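Local structure of Lin1840 protein (Listeria innocua serovar 6a, 4ZO7) at residues A90-G95 with H132-P137; I102-G107 with G148-S153; G171-A176 with M186-K191. The protein probably hydrolyses terminal, non-reducing beta-D-glucosyl residues, releasing beta-D-glucose, as a member of glycosyl hydrolase family 3. The protein carries 2 engineered substitutions. All coordinates share one frame; numbering follows the deposited sequence.

How the contacts relate
All three contacts are buried, and each has a segment that reaches the same bound glucose. Contacts 1 and 3 both reach the parallel sheet of the barrel domain. Contact 1 holds strand 133-134 and contact 3 its neighbour 187-193, and S136 of the first is bonded to Y172 of the third. Contact 2 joins the start of helix 103-109 to the loop after strand 133-134, and its centre is about 14 Å from that of contact 1. Chemistry follows place. Contact 1 is strand pairing that passes into sugar binding. Contact 2 is a helix start held by one carbonyl and apolar packing. Contact 3 joins a helix end to a strand through a backbone carbonyl and a glutamine amide.

Contact 1: residues A90-G95 with H132-P137; sequences ADVIHG and HVTFSP. With GLC (alpha-D-glucopyranose), chain I.
A90 pairs with T134 where the parallel strands 87-90 and 133-134 run side by side in the TIM-barrel domain. A90 N donates to V133 O at 2.9 Å. F135 N answers with a bond of 2.9 Å to A90 O. Beyond A90 the first chain is loop, reached from the strand by T134. T134 OG1 is turned opposite its own backbone N (chi1 -180°) and donates to V92 O at 2.8 Å. It meets that oxygen from the side, with a C=O...donor angle of 110°.

The F135 side chain runs beside the bound alpha-D-glucopyranose (GLC). Its CB touches D91 OD1 at 3.3 Å and also lies against O4 of the sugar. CG meets the same two oxygens. CD2 is 3.3 Å from D91 OD1, and D91 CG lies in the ring plane at its edge. CE2 reaches the GLC C6 at 3.8 Å. The carboxylate and ring planes are 57° apart. D91 OD1 accepts a hydrogen bond of 2.7 Å from the GLC O4, so one oxygen meets both sugar and ring. Further along, a water donates to I93 O at 2.8 Å and bonds S136 OG, which is also hydrogen-bonded to Y172 OH.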
ATOM      1  N   ALA A  90     -25.178  12.146 -17.494  1.00 10.78           N
ATOM      2  CA  ALA A  90     -24.143  13.199 -17.347  1.00 10.72           C
ATOM      3  C   ALA A  90     -23.451  13.147 -15.995  1.00 11.93           C
ATOM      4  O   ALA A  90     -23.942  12.562 -15.017  1.00 11.97           O
ATOM      5  CB  ALA A  90     -24.766  14.559 -17.526  1.00 10.70           C
ATOM      6  N   ASP A  91     -22.330  13.819 -15.943  1.00 12.12           N
ATOM      7  CA  ASP A  91     -21.533  13.884 -14.736  1.00 13.79           C
ATOM      8  C   ASP A  91     -21.935  15.133 -13.945  1.00 14.22           C
ATOM      9  O   ASP A  91     -21.433  16.226 -14.192  1.00 16.30           O
ATOM     10  CB  ASP A  91     -20.048  13.946 -15.146  1.00 13.10           C
ATOM     11  CG  ASP A  91     -19.476  12.592 -15.448  1.00 12.89           C
ATOM     12  OD1 ASP A  91     -19.589  11.650 -14.626  1.00 15.65           O
ATOM     13  OD2 ASP A  91     -18.887  12.451 -16.491  1.00 10.99           O
ATOM     14  N   VAL A  92     -22.881  14.974 -13.037  1.00 12.33           N
ATOM     15  CA  VAL A  92     -23.236  16.039 -12.101  1.00 14.35           C
ATOM     16  C   VAL A  92     -22.752  15.546 -10.725  1.00 13.17           C
ATOM     17  O   VAL A  92     -23.423  14.769 -10.057  1.00 10.25           O
ATOM     18  CB  VAL A  92     -24.737  16.401 -12.201  1.00 14.97           C
ATOM     19  CG1 VAL A  92     -25.036  17.763 -11.553  1.00 14.27           C
ATOM     20  CG2 VAL A  92     -25.153  16.417 -13.672  1.00 14.21           C
ATOM     21  N   ILE A  93     -21.569  16.038 -10.348  1.00 14.14           N
ATOM     22  CA  ILE A  93     -20.736  15.456  -9.290  1.00 11.67           C
ATOM     23  C   ILE A  93     -20.846  16.225  -7.974  1.00 11.60           C
ATOM     24  O   ILE A  93     -21.061  15.640  -6.923  1.00 11.01           O
ATOM     25  CB  ILE A  93     -19.261  15.382  -9.721  1.00 11.40           C
ATOM     26  CG1 ILE A  93     -19.138  14.679 -11.078  1.00 12.21           C
ATOM     27  CG2 ILE A  93     -18.399  14.677  -8.652  1.00 11.17           C
ATOM     28  CD1 ILE A  93     -19.916  13.342 -11.162  1.00 10.67           C
ATOM     29  N   HIS A  94     -20.662  17.522  -8.036  1.00 10.17           N
ATOM     30  CA  HIS A  94     -20.943  18.371  -6.867  1.00  9.77           C
ATOM     31  C   HIS A  94     -21.582  19.655  -7.377  1.00  9.55           C
ATOM     32  O   HIS A  94     -21.134  20.790  -7.051  1.00 10.40           O
ATOM     33  CB  HIS A  94     -19.646  18.677  -6.109  1.00  9.34           C
ATOM     34  CG  HIS A  94     -18.547  19.246  -6.966  1.00  9.30           C
ATOM     35  ND1 HIS A  94     -18.057  20.529  -6.804  1.00  9.12           N
ATOM     36  CD2 HIS A  94     -17.792  18.685  -7.937  1.00 10.24           C
ATOM     37  CE1 HIS A  94     -17.052  20.731  -7.644  1.00  9.28           C
ATOM     38  NE2 HIS A  94     -16.864  19.627  -8.340  1.00  9.94           N
ATOM     39  N   GLY A  95     -22.585  19.458  -8.219  1.00  8.70           N
ATOM     40  CA  GLY A  95     -23.372  20.533  -8.742  1.00 11.41           C
ATOM     41  C   GLY A  95     -23.346  20.615 -10.249  1.00 11.63           C
ATOM     42  O   GLY A  95     -22.438  20.089 -10.895  1.00 12.62           O
ATOM     43  N   HIS A 132     -31.085  13.010 -17.512  1.00 10.24           N
ATOM     44  CA  HIS A 132     -31.974  12.070 -16.854  1.00 11.29           C
ATOM     45  C   HIS A 132     -31.278  11.301 -15.719  1.00 12.96           C
ATOM     46  O   HIS A 132     -31.966  10.863 -14.788  1.00 11.95           O
ATOM     47  CB  HIS A 132     -32.482  11.026 -17.842  1.00 10.95           C
ATOM     48  CG  HIS A 132     -33.161  11.597 -19.043  1.00 10.90           C
ATOM     49  ND1 HIS A 132     -33.084  11.003 -20.281  1.00 12.13           N
ATOM     50  CD2 HIS A 132     -33.900  12.710 -19.209  1.00 10.37           C
ATOM     51  CE1 HIS A 132     -33.787  11.702 -21.155  1.00 11.54           C
ATOM     52  NE2 HIS A 132     -34.298  12.742 -20.529  1.00 10.08           N
ATOM     53  N   VAL A 133     -29.956  11.098 -15.867  1.00 12.25           N
ATOM     54  CA  VAL A 133     -29.111  10.301 -14.973  1.00 11.12           C
ATOM     55  C   VAL A 133     -27.856  11.084 -14.690  1.00 10.89           C
ATOM     56  O   VAL A 133     -27.275  11.706 -15.609  1.00 12.38           O
ATOM     57  CB  VAL A 133     -28.611   8.975 -15.612  1.00 11.54           C
ATOM     58  CG1 VAL A 133     -27.805   8.153 -14.603  1.00 11.98           C
ATOM     59  CG2 VAL A 133     -29.758   8.156 -16.148  1.00 11.59           C
ATOM     60  N   THR A 134     -27.434  11.073 -13.434  1.00 10.46           N
ATOM     61  CA  THR A 134     -26.111  11.581 -13.067  1.00 10.21           C
ATOM     62  C   THR A 134     -25.172  10.509 -12.566  1.00 10.98           C
ATOM     63  O   THR A 134     -25.605   9.601 -11.851  1.00  9.94           O
ATOM     64  CB  THR A 134     -26.163  12.650 -11.987  1.00 10.14           C
ATOM     65  OG1 THR A 134     -24.826  13.058 -11.734  1.00 12.20           O
ATOM     66  CG2 THR A 134     -26.798  12.143 -10.700  1.00  9.56           C
ATOM     67  N   PHE A 135     -23.875  10.646 -12.885  1.00 11.94           N
ATOM     68  CA  PHE A 135     -22.913   9.638 -12.496  1.00 11.68           C
ATOM     69  C   PHE A 135     -22.393  10.021 -11.119  1.00 11.38           C
ATOM     70  O   PHE A 135     -21.222  10.388 -10.944  1.00 11.85           O
ATOM     71  CB  PHE A 135     -21.776   9.471 -13.527  1.00 11.53           C
ATOM     72  CG  PHE A 135     -22.221   9.019 -14.909  1.00  9.28           C
ATOM     73  CD1 PHE A 135     -22.980   7.866 -15.084  1.00 10.06           C
ATOM     74  CD2 PHE A 135     -21.890   9.748 -15.993  1.00  9.42           C
ATOM     75  CE1 PHE A 135     -23.369   7.450 -16.362  1.00  9.52           C
ATOM     76  CE2 PHE A 135     -22.208   9.340 -17.268  1.00 10.06           C
ATOM     77  CZ  PHE A 135     -22.969   8.159 -17.458  1.00  9.50           C
ATOM     78  N   SER A 136     -23.287   9.934 -10.154  1.00  9.66           N
ATOM     79  CA  SER A 136     -23.013  10.258  -8.739  1.00 10.62           C
ATOM     80  C   SER A 136     -24.055   9.532  -7.853  1.00 12.02           C
ATOM     81  O   SER A 136     -25.162   9.281  -8.307  1.00 12.44           O
ATOM     82  CB  SER A 136     -23.119  11.778  -8.571  1.00 10.05           C
ATOM     83  OG  SER A 136     -23.013  12.265  -7.230  1.00  9.28           O
ATOM     84  N   PRO A 137     -23.715   9.178  -6.585  1.00 12.01           N
ATOM     85  CA  PRO A 137     -22.494   9.440  -5.867  1.00 11.53           C
ATOM     86  C   PRO A 137     -21.296   8.521  -6.204  1.00 11.61           C
ATOM     87  O   PRO A 137     -21.440   7.363  -6.629  1.00  7.65           O
ATOM     88  CB  PRO A 137     -22.902   9.214  -4.412  1.00 11.88           C
ATOM     89  CG  PRO A 137     -23.870   8.098  -4.503  1.00 12.58           C
ATOM     90  CD  PRO A 137     -24.599   8.294  -5.813  1.00 12.53           C
TER
HETATM   91  C1  GLC I 806     -15.352   7.461 -16.516  1.00 36.73           C
HETATM   92  C2  GLC I 806     -15.084   7.842 -15.034  1.00 31.12           C
HETATM   93  C3  GLC I 806     -16.391   8.147 -14.298  1.00 27.90           C
HETATM   94  C4  GLC I 806     -17.294   9.087 -15.089  1.00 23.14           C
HETATM   95  C5  GLC I 806     -17.481   8.553 -16.493  1.00 25.32           C
HETATM   96  C6  GLC I 806     -18.375   9.474 -17.337  1.00 23.65           C
HETATM   97  O1  GLC I 806     -15.934   6.173 -16.710  1.00 48.71           O
HETATM   98  O2  GLC I 806     -14.460   6.830 -14.281  1.00 30.72           O
HETATM   99  O3  GLC I 806     -16.154   8.632 -12.996  1.00 23.87           O
HETATM  100  O4  GLC I 806     -18.523   9.124 -14.444  1.00 16.79           O
HETATM  101  O5  GLC I 806     -16.213   8.417 -17.127  1.00 34.12           O
HETATM  102  O6  GLC I 806     -17.702  10.674 -17.530  1.00 20.66           O
HETATM  103  O   HOH W   1     -20.611  12.904  -6.614  1.00  9.27           O

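Contact 2: residues I102-G107 with G148-S153; sequences IPLALG and GRVMES. With GLC (alpha-D-glucopyranose), chain I.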
ATOM      1  N   ILE A 102     -16.572  20.398  -3.440  1.00 10.85           N
ATOM      2  CA  ILE A 102     -16.191  19.054  -3.915  1.00 10.87           C
ATOM      3  C   ILE A 102     -16.640  17.984  -2.873  1.00 10.42           C
ATOM      4  O   ILE A 102     -16.795  18.319  -1.663  1.00  9.16           O
ATOM      5  CB  ILE A 102     -14.712  18.944  -4.260  1.00 11.36           C
ATOM      6  CG1 ILE A 102     -13.837  19.392  -3.119  1.00 12.72           C
ATOM      7  CG2 ILE A 102     -14.420  19.752  -5.528  1.00 12.08           C
ATOM      8  CD1 ILE A 102     -12.418  18.826  -3.176  1.00 13.74           C
ATOM      9  N   PRO A 103     -16.955  16.756  -3.336  1.00 10.05           N
ATOM     10  CA  PRO A 103     -17.470  15.798  -2.377  1.00 10.51           C
ATOM     11  C   PRO A 103     -16.608  15.595  -1.132  1.00 10.85           C
ATOM     12  O   PRO A 103     -17.162  15.434  -0.057  1.00 11.26           O
ATOM     13  CB  PRO A 103     -17.619  14.524  -3.189  1.00 11.09           C
ATOM     14  CG  PRO A 103     -18.020  15.059  -4.525  1.00 11.70           C
ATOM     15  CD  PRO A 103     -17.212  16.310  -4.704  1.00 11.32           C
ATOM     16  N   LEU A 104     -15.270  15.622  -1.252  1.00 12.40           N
ATOM     17  CA  LEU A 104     -14.395  15.450  -0.048  1.00  9.47           C
ATOM     18  C   LEU A 104     -14.652  16.552   0.937  1.00  8.81           C
ATOM     19  O   LEU A 104     -14.645  16.315   2.165  1.00  9.20           O
ATOM     20  CB  LEU A 104     -12.898  15.428  -0.452  1.00  9.87           C
ATOM     21  CG  LEU A 104     -11.906  15.136   0.687  1.00  9.39           C
ATOM     22  CD1 LEU A 104     -12.211  13.821   1.332  1.00  8.98           C
ATOM     23  CD2 LEU A 104     -10.521  15.174   0.133  1.00 10.13           C
ATOM     24  N   ALA A 105     -14.907  17.765   0.438  1.00  9.46           N
ATOM     25  CA  ALA A 105     -15.271  18.862   1.382  1.00  9.34           C
ATOM     26  C   ALA A 105     -16.643  18.594   1.999  1.00 10.13           C
ATOM     27  O   ALA A 105     -16.856  18.789   3.205  1.00 11.27           O
ATOM     28  CB  ALA A 105     -15.244  20.211   0.701  1.00  8.67           C
ATOM     29  N   LEU A 106     -17.571  18.088   1.188  1.00  9.75           N
ATOM     30  CA  LEU A 106     -18.864  17.751   1.690  1.00  9.04           C
ATOM     31  C   LEU A 106     -18.743  16.666   2.742  1.00  8.10           C
ATOM     32  O   LEU A 106     -19.512  16.671   3.689  1.00  8.23           O
ATOM     33  CB  LEU A 106     -19.823  17.368   0.584  1.00  9.86           C
ATOM     34  CG  LEU A 106     -20.151  18.437  -0.463  1.00 10.63           C
ATOM     35  CD1 LEU A 106     -21.078  17.885  -1.525  1.00 11.49           C
ATOM     36  CD2 LEU A 106     -20.819  19.659   0.155  1.00 11.99           C
ATOM     37  N   GLY A 107     -17.793  15.769   2.641  1.00  7.75           N
ATOM     38  CA  GLY A 107     -17.560  14.802   3.747  1.00  7.95           C
ATOM     39  C   GLY A 107     -17.274  15.542   5.041  1.00  8.16           C
ATOM     40  O   GLY A 107     -17.873  15.245   6.035  1.00  8.92           O
ATOM     41  N   GLY A 148      -5.723  11.223  -7.422  1.00  7.84           N
ATOM     42  CA  GLY A 148      -6.426  12.462  -7.647  1.00  8.64           C
ATOM     43  C   GLY A 148      -7.897  12.443  -7.333  1.00  8.73           C
ATOM     44  O   GLY A 148      -8.484  13.496  -7.071  1.00 10.73           O
ATOM     45  N   ARG A 149      -8.490  11.252  -7.364  1.00  8.32           N
ATOM     46  CA  ARG A 149      -9.922  11.124  -7.288  1.00  8.49           C
ATOM     47  C   ARG A 149     -10.418  11.118  -5.850  1.00  8.32           C
ATOM     48  O   ARG A 149     -11.616  10.990  -5.625  1.00  8.52           O
ATOM     49  CB  ARG A 149     -10.400   9.868  -8.060  1.00  8.92           C
ATOM     50  CG  ARG A 149      -9.838   9.828  -9.477  1.00  9.52           C
ATOM     51  CD  ARG A 149     -10.544   8.822 -10.308  1.00  9.41           C
ATOM     52  NE  ARG A 149     -11.843   9.323 -10.649  1.00  8.68           N
ATOM     53  CZ  ARG A 149     -12.590   8.949 -11.672  1.00  7.67           C
ATOM     54  NH1 ARG A 149     -12.209   8.020 -12.524  1.00  7.52           N
ATOM     55  NH2 ARG A 149     -13.731   9.578 -11.861  1.00  8.85           N
ATOM     56  N   VAL A 150      -9.538  11.310  -4.850  1.00  8.22           N
ATOM     57  CA  VAL A 150     -10.034  11.476  -3.472  1.00  8.38           C
ATOM     58  C   VAL A 150     -11.029  12.648  -3.388  1.00  8.33           C
ATOM     59  O   VAL A 150     -11.872  12.703  -2.497  1.00 10.23           O
ATOM     60  CB  VAL A 150      -8.926  11.626  -2.421  1.00  7.74           C
ATOM     61  CG1 VAL A 150      -8.051  10.404  -2.425  1.00  8.03           C
ATOM     62  CG2 VAL A 150      -8.097  12.869  -2.703  1.00  8.47           C
ATOM     63  N   MET A 151     -10.911  13.592  -4.302  1.00  8.81           N
ATOM     64  CA  MET A 151     -11.813  14.783  -4.282  1.00  8.91           C
ATOM     65  C   MET A 151     -13.290  14.440  -4.433  1.00  7.35           C
ATOM     66  O   MET A 151     -14.143  15.195  -3.981  1.00  8.72           O
ATOM     67  CB  MET A 151     -11.388  15.763  -5.352  1.00  8.81           C
ATOM     68  CG  MET A 151     -11.473  15.236  -6.771  1.00  9.99           C
ATOM     69  SD  MET A 151     -12.298  16.338  -7.949  1.00 11.24           S
ATOM     70  CE  MET A 151     -13.920  16.324  -7.188  1.00 12.92           C
ATOM     71  N   GLU A 152     -13.559  13.290  -5.025  1.00  6.66           N
ATOM     72  CA  GLU A 152     -14.900  12.790  -5.402  1.00  7.32           C
ATOM     73  C   GLU A 152     -15.510  11.910  -4.304  1.00  6.79           C
ATOM     74  O   GLU A 152     -16.686  11.635  -4.331  1.00  6.81           O
ATOM     75  CB  GLU A 152     -14.796  11.917  -6.666  1.00  7.61           C
ATOM     76  CG  GLU A 152     -14.421  12.619  -7.968  1.00  7.72           C
ATOM     77  CD  GLU A 152     -13.892  11.644  -9.010  1.00  7.57           C
ATOM     78  OE1 GLU A 152     -14.712  10.851  -9.483  1.00  6.84           O
ATOM     79  OE2 GLU A 152     -12.674  11.672  -9.362  1.00  8.87           O
ATOM     80  N   SER A 153     -14.709  11.504  -3.337  1.00  7.49           N
ATOM     81  CA  SER A 153     -15.146  10.668  -2.225  1.00  7.68           C
ATOM     82  C   SER A 153     -15.388  11.547  -1.061  1.00  7.15           C
ATOM     83  O   SER A 153     -14.881  12.685  -1.004  1.00  8.10           O
ATOM     84  CB  SER A 153     -14.007   9.738  -1.833  1.00  8.61           C
ATOM     85  OG  SER A 153     -14.352   8.915  -0.709  1.00  9.31           O
TER
HETATM   86  C1  GLC I 806     -15.352   7.461 -16.516  1.00 36.73           C
HETATM   87  C2  GLC I 806     -15.084   7.842 -15.034  1.00 31.12           C
HETATM   88  C3  GLC I 806     -16.391   8.147 -14.298  1.00 27.90           C
HETATM   89  C4  GLC I 806     -17.294   9.087 -15.089  1.00 23.14           C
HETATM   90  C5  GLC I 806     -17.481   8.553 -16.493  1.00 25.32           C
HETATM   91  C6  GLC I 806     -18.375   9.474 -17.337  1.00 23.65           C
HETATM   92  O1  GLC I 806     -15.934   6.173 -16.710  1.00 48.71           O
HETATM   93  O2  GLC I 806     -14.460   6.830 -14.281  1.00 30.72           O
HETATM   94  O3  GLC I 806     -16.154   8.632 -12.996  1.00 23.87           O
HETATM   95  O4  GLC I 806     -18.523   9.124 -14.444  1.00 16.79           O
HETATM   96  O5  GLC I 806     -16.213   8.417 -17.127  1.00 34.12           O
HETATM   97  O6  GLC I 806     -17.702  10.674 -17.530  1.00 20.66           O
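The first turn of helix 103-109, at P103 and L104, rests on a short 3-10 segment, 148-152, at M151 and E152. One backbone bond joins them. L104 N donates to M151 O over 3.0 Å, with an N-H...O angle of 156°. The donor stands above the carbonyl plane, 46° out of it. An N-H of the first turn of the helix thus finds its acceptor on the 3-10 segment.

The ring of P103 lies along the same backbone. Its CB is 3.2 Å from E152 O, while CD leans on M151 O. M151 CG sits between its backbone N and carbonyl carbon (chi1 62°), and the chain bends twice beyond it. The bends bring the methyl CE to I102 CG2 at 3.8 Å. The I102 and M151 side chains meet at about a right angle, whereas P103 and M151 lie side by side and point the same way. L104 sets its CB against V150 O and S153 O.

Both segments lie in the connections that follow strands 87-90 and 133-134 of the TIM-barrel domain. The second connection carries R149, which binds the sugar. R149 grips E152 side-on in a salt bridge: NE bonds OE2 at 2.8 Å and NH2 bonds OE1 at 2.9 Å. This pairing fixes the rotation of the guanidinium group, whose other edge faces the glucose (GLC). NH1 donates to the sugar O2 at 3.1 Å, and NH2 to O3 at 2.8 Å. R149 NH1 is also bonded to Y196 OH.

Contact 3: residues G171-A176 with M186-K191; sequences GYQGDA and MAACVK. With GLC (alpha-D-glucopyranose), chain I.
This is a buried helix-to-strand junction in which Y172 and Q173, at the end of helix 158-173, hold M186, just before strand 187-193, and A188 within it. The helix connects strand 133-134 to the neighbouring parallel strand 187-193, a beta-alpha-beta crossover of the TIM barrel.

Two bonds tie the segments together. M186 N donates to Y172 O at 2.9 Å. The second bond uses a side chain. Q173 turns CG away from its carbonyl carbon to lie beside the backbone N (chi1 -56°) and runs extended from there. Its OE1 accepts from A188 N at 2.9 Å. The bond is nearly straight, at 168°, and lies in the amide plane on a lone pair of OE1. K232 N is a second donor to this oxygen, and Q173 NE2 is bonded to G230 O. Both ends of the buried amide are therefore held, and its rotation is fixed. Along the way Q173 CG passes M186 O at 3.4 Å.

Apolar packing is lighter. A188 CB meets Y172 CD2 obliquely at 4.1 Å. At the far end of the segment, K191 reaches the bound glucose (GLC) with an extended chain. Its NZ bonds F135 O and has a weak, long ion pair with D91. The same NZ donates to the sugar O4 at 2.8 Å and to O3 at 3.1 Å.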
ATOM      1  N   GLY A 171     -31.366  13.030  -2.261  1.00 14.48           N
ATOM      2  CA  GLY A 171     -31.487  14.341  -2.892  1.00 12.38           C
ATOM      3  C   GLY A 171     -31.625  14.320  -4.405  1.00 11.58           C
ATOM      4  O   GLY A 171     -32.383  15.142  -4.968  1.00  9.11           O
ATOM      5  N   TYR A 172     -30.910  13.431  -5.108  1.00 10.82           N
ATOM      6  CA  TYR A 172     -31.065  13.365  -6.596  1.00 10.22           C
ATOM      7  C   TYR A 172     -32.450  12.781  -7.027  1.00 10.98           C
ATOM      8  O   TYR A 172     -33.133  13.247  -7.956  1.00 12.61           O
ATOM      9  CB  TYR A 172     -29.966  12.481  -7.212  1.00  9.65           C
ATOM     10  CG  TYR A 172     -28.522  13.007  -7.198  1.00 10.26           C
ATOM     11  CD1 TYR A 172     -28.182  14.246  -7.726  1.00  9.00           C
ATOM     12  CD2 TYR A 172     -27.482  12.219  -6.675  1.00  9.88           C
ATOM     13  CE1 TYR A 172     -26.888  14.710  -7.709  1.00  9.33           C
ATOM     14  CE2 TYR A 172     -26.186  12.704  -6.621  1.00  9.75           C
ATOM     15  CZ  TYR A 172     -25.875  13.927  -7.147  1.00  9.17           C
ATOM     16  OH  TYR A 172     -24.556  14.345  -7.100  1.00  8.09           O
ATOM     17  N   GLN A 173     -32.847  11.711  -6.365  1.00 10.91           N
ATOM     18  CA  GLN A 173     -33.964  10.878  -6.844  1.00 13.37           C
ATOM     19  C   GLN A 173     -35.324  11.144  -6.168  1.00 12.95           C
ATOM     20  O   GLN A 173     -36.372  10.941  -6.753  1.00 13.64           O
ATOM     21  CB  GLN A 173     -33.611   9.410  -6.618  1.00 13.37           C
ATOM     22  CG  GLN A 173     -32.311   8.923  -7.255  1.00 13.91           C
ATOM     23  CD  GLN A 173     -32.252   7.413  -7.394  1.00 11.28           C
ATOM     24  OE1 GLN A 173     -31.550   6.863  -8.277  1.00 11.42           O
ATOM     25  NE2 GLN A 173     -32.966   6.720  -6.512  1.00 12.97           N
ATOM     26  N   GLY A 174     -35.282  11.571  -4.921  1.00 15.83           N
ATOM     27  CA  GLY A 174     -36.460  11.571  -4.057  1.00 16.07           C
ATOM     28  C   GLY A 174     -37.086  10.211  -4.016  1.00 17.64           C
ATOM     29  O   GLY A 174     -36.383   9.217  -3.989  1.00 18.60           O
ATOM     30  N   ASP A 175     -38.404  10.133  -4.082  1.00 18.62           N
ATOM     31  CA  ASP A 175     -39.034   8.810  -4.032  1.00 19.46           C
ATOM     32  C   ASP A 175     -38.771   8.166  -5.399  1.00 18.01           C
ATOM     33  O   ASP A 175     -39.360   8.552  -6.372  1.00 17.31           O
ATOM     34  CB  ASP A 175     -40.531   8.968  -3.731  1.00 20.36           C
ATOM     35  CG  ASP A 175     -41.316   7.682  -3.898  1.00 21.53           C
ATOM     36  OD1 ASP A 175     -40.835   6.652  -4.447  1.00 20.64           O
ATOM     37  OD2 ASP A 175     -42.452   7.732  -3.465  1.00 23.11           O
ATOM     38  N   ALA A 176     -37.894   7.169  -5.456  1.00 15.96           N
ATOM     39  CA  ALA A 176     -37.459   6.532  -6.716  1.00 19.99           C
ATOM     40  C   ALA A 176     -38.562   5.946  -7.594  1.00 24.85           C
ATOM     41  O   ALA A 176     -38.414   5.880  -8.795  1.00 21.43           O
ATOM     42  CB  ALA A 176     -36.452   5.427  -6.425  1.00 21.15           C
ATOM     43  N   MET A 186     -33.865  13.197 -10.784  1.00 14.38           N
ATOM     44  CA  MET A 186     -33.235  12.386 -11.830  1.00 11.89           C
ATOM     45  C   MET A 186     -32.645  11.119 -11.217  1.00 12.81           C
ATOM     46  O   MET A 186     -32.494  10.992  -9.990  1.00 12.30           O
ATOM     47  CB  MET A 186     -32.102  13.207 -12.448  1.00 13.41           C
ATOM     48  CG  MET A 186     -30.904  13.419 -11.517  1.00 14.71           C
ATOM     49  SD  MET A 186     -29.707  14.650 -12.094  1.00 15.13           S
ATOM     50  CE  MET A 186     -29.405  14.205 -13.788  1.00 14.16           C
ATOM     51  N   ALA A 187     -32.242  10.186 -12.063  1.00 11.92           N
ATOM     52  CA  ALA A 187     -31.676   8.935 -11.543  1.00 10.66           C
ATOM     53  C   ALA A 187     -30.211   9.123 -11.094  1.00 11.54           C
ATOM     54  O   ALA A 187     -29.457   9.891 -11.707  1.00 10.31           O
ATOM     55  CB  ALA A 187     -31.835   7.839 -12.577  1.00 10.29           C
ATOM     56  N   ALA A 188     -29.821   8.438 -10.014  1.00 12.19           N
ATOM     57  CA  ALA A 188     -28.430   8.355  -9.589  1.00 11.47           C
ATOM     58  C   ALA A 188     -27.836   7.058 -10.042  1.00 12.70           C
ATOM     59  O   ALA A 188     -28.557   6.007 -10.135  1.00 13.07           O
ATOM     60  CB  ALA A 188     -28.309   8.428  -8.070  1.00 12.98           C
ATOM     61  N   CYS A 189     -26.525   7.117 -10.270  1.00 11.48           N
ATOM     62  CA  CYS A 189     -25.698   6.016 -10.668  1.00 10.98           C
ATOM     63  C   CYS A 189     -24.541   5.964  -9.697  1.00 11.54           C
ATOM     64  O   CYS A 189     -23.625   6.808  -9.764  1.00  8.96           O
ATOM     65  CB  CYS A 189     -25.119   6.211 -12.062  1.00 12.04           C
ATOM     66  SG  CYS A 189     -24.020   4.862 -12.640  1.00 12.61           S
ATOM     67  N   VAL A 190     -24.585   4.984  -8.801  1.00 10.23           N
ATOM     68  CA  VAL A 190     -23.436   4.667  -7.872  1.00 10.13           C
ATOM     69  C   VAL A 190     -22.170   4.312  -8.668  1.00  9.32           C
ATOM     70  O   VAL A 190     -22.214   3.570  -9.641  1.00  9.81           O
ATOM     71  CB  VAL A 190     -23.840   3.515  -6.876  1.00 10.39           C
ATOM     72  CG1 VAL A 190     -22.688   2.992  -6.005  1.00 10.41           C
ATOM     73  CG2 VAL A 190     -24.916   3.983  -5.941  1.00 10.80           C
ATOM     74  N   LYS A 191     -21.038   4.879  -8.294  1.00 10.38           N
ATOM     75  CA  LYS A 191     -19.788   4.490  -8.919  1.00  9.53           C
ATOM     76  C   LYS A 191     -18.657   4.455  -7.845  1.00  8.26           C
ATOM     77  O   LYS A 191     -18.846   4.976  -6.757  1.00  8.65           O
ATOM     78  CB  LYS A 191     -19.502   5.389 -10.135  1.00  9.49           C
ATOM     79  CG  LYS A 191     -19.016   6.777  -9.806  1.00  8.71           C
ATOM     80  CD  LYS A 191     -19.207   7.787 -10.955  1.00  8.51           C
ATOM     81  CE  LYS A 191     -18.412   9.064 -10.713  1.00  8.42           C
ATOM     82  NZ  LYS A 191     -18.598  10.068 -11.791  1.00  8.94           N
TER
HETATM   83  C1  GLC I 806     -15.352   7.461 -16.516  1.00 36.73           C
HETATM   84  C2  GLC I 806     -15.084   7.842 -15.034  1.00 31.12           C
HETATM   85  C3  GLC I 806     -16.391   8.147 -14.298  1.00 27.90           C
HETATM   86  C4  GLC I 806     -17.294   9.087 -15.089  1.00 23.14           C
HETATM   87  C5  GLC I 806     -17.481   8.553 -16.493  1.00 25.32           C
HETATM   88  C6  GLC I 806     -18.375   9.474 -17.337  1.00 23.65           C
HETATM   89  O1  GLC I 806     -15.934   6.173 -16.710  1.00 48.71           O
HETATM   90  O2  GLC I 806     -14.460   6.830 -14.281  1.00 30.72           O
HETATM   91  O3  GLC I 806     -16.154   8.632 -12.996  1.00 23.87           O
HETATM   92  O4  GLC I 806     -18.523   9.124 -14.444  1.00 16.79           O
HETATM   93  O5  GLC I 806     -16.213   8.417 -17.127  1.00 34.12           O
HETATM   94  O6  GLC I 806     -17.702  10.674 -17.530  1.00 20.66           O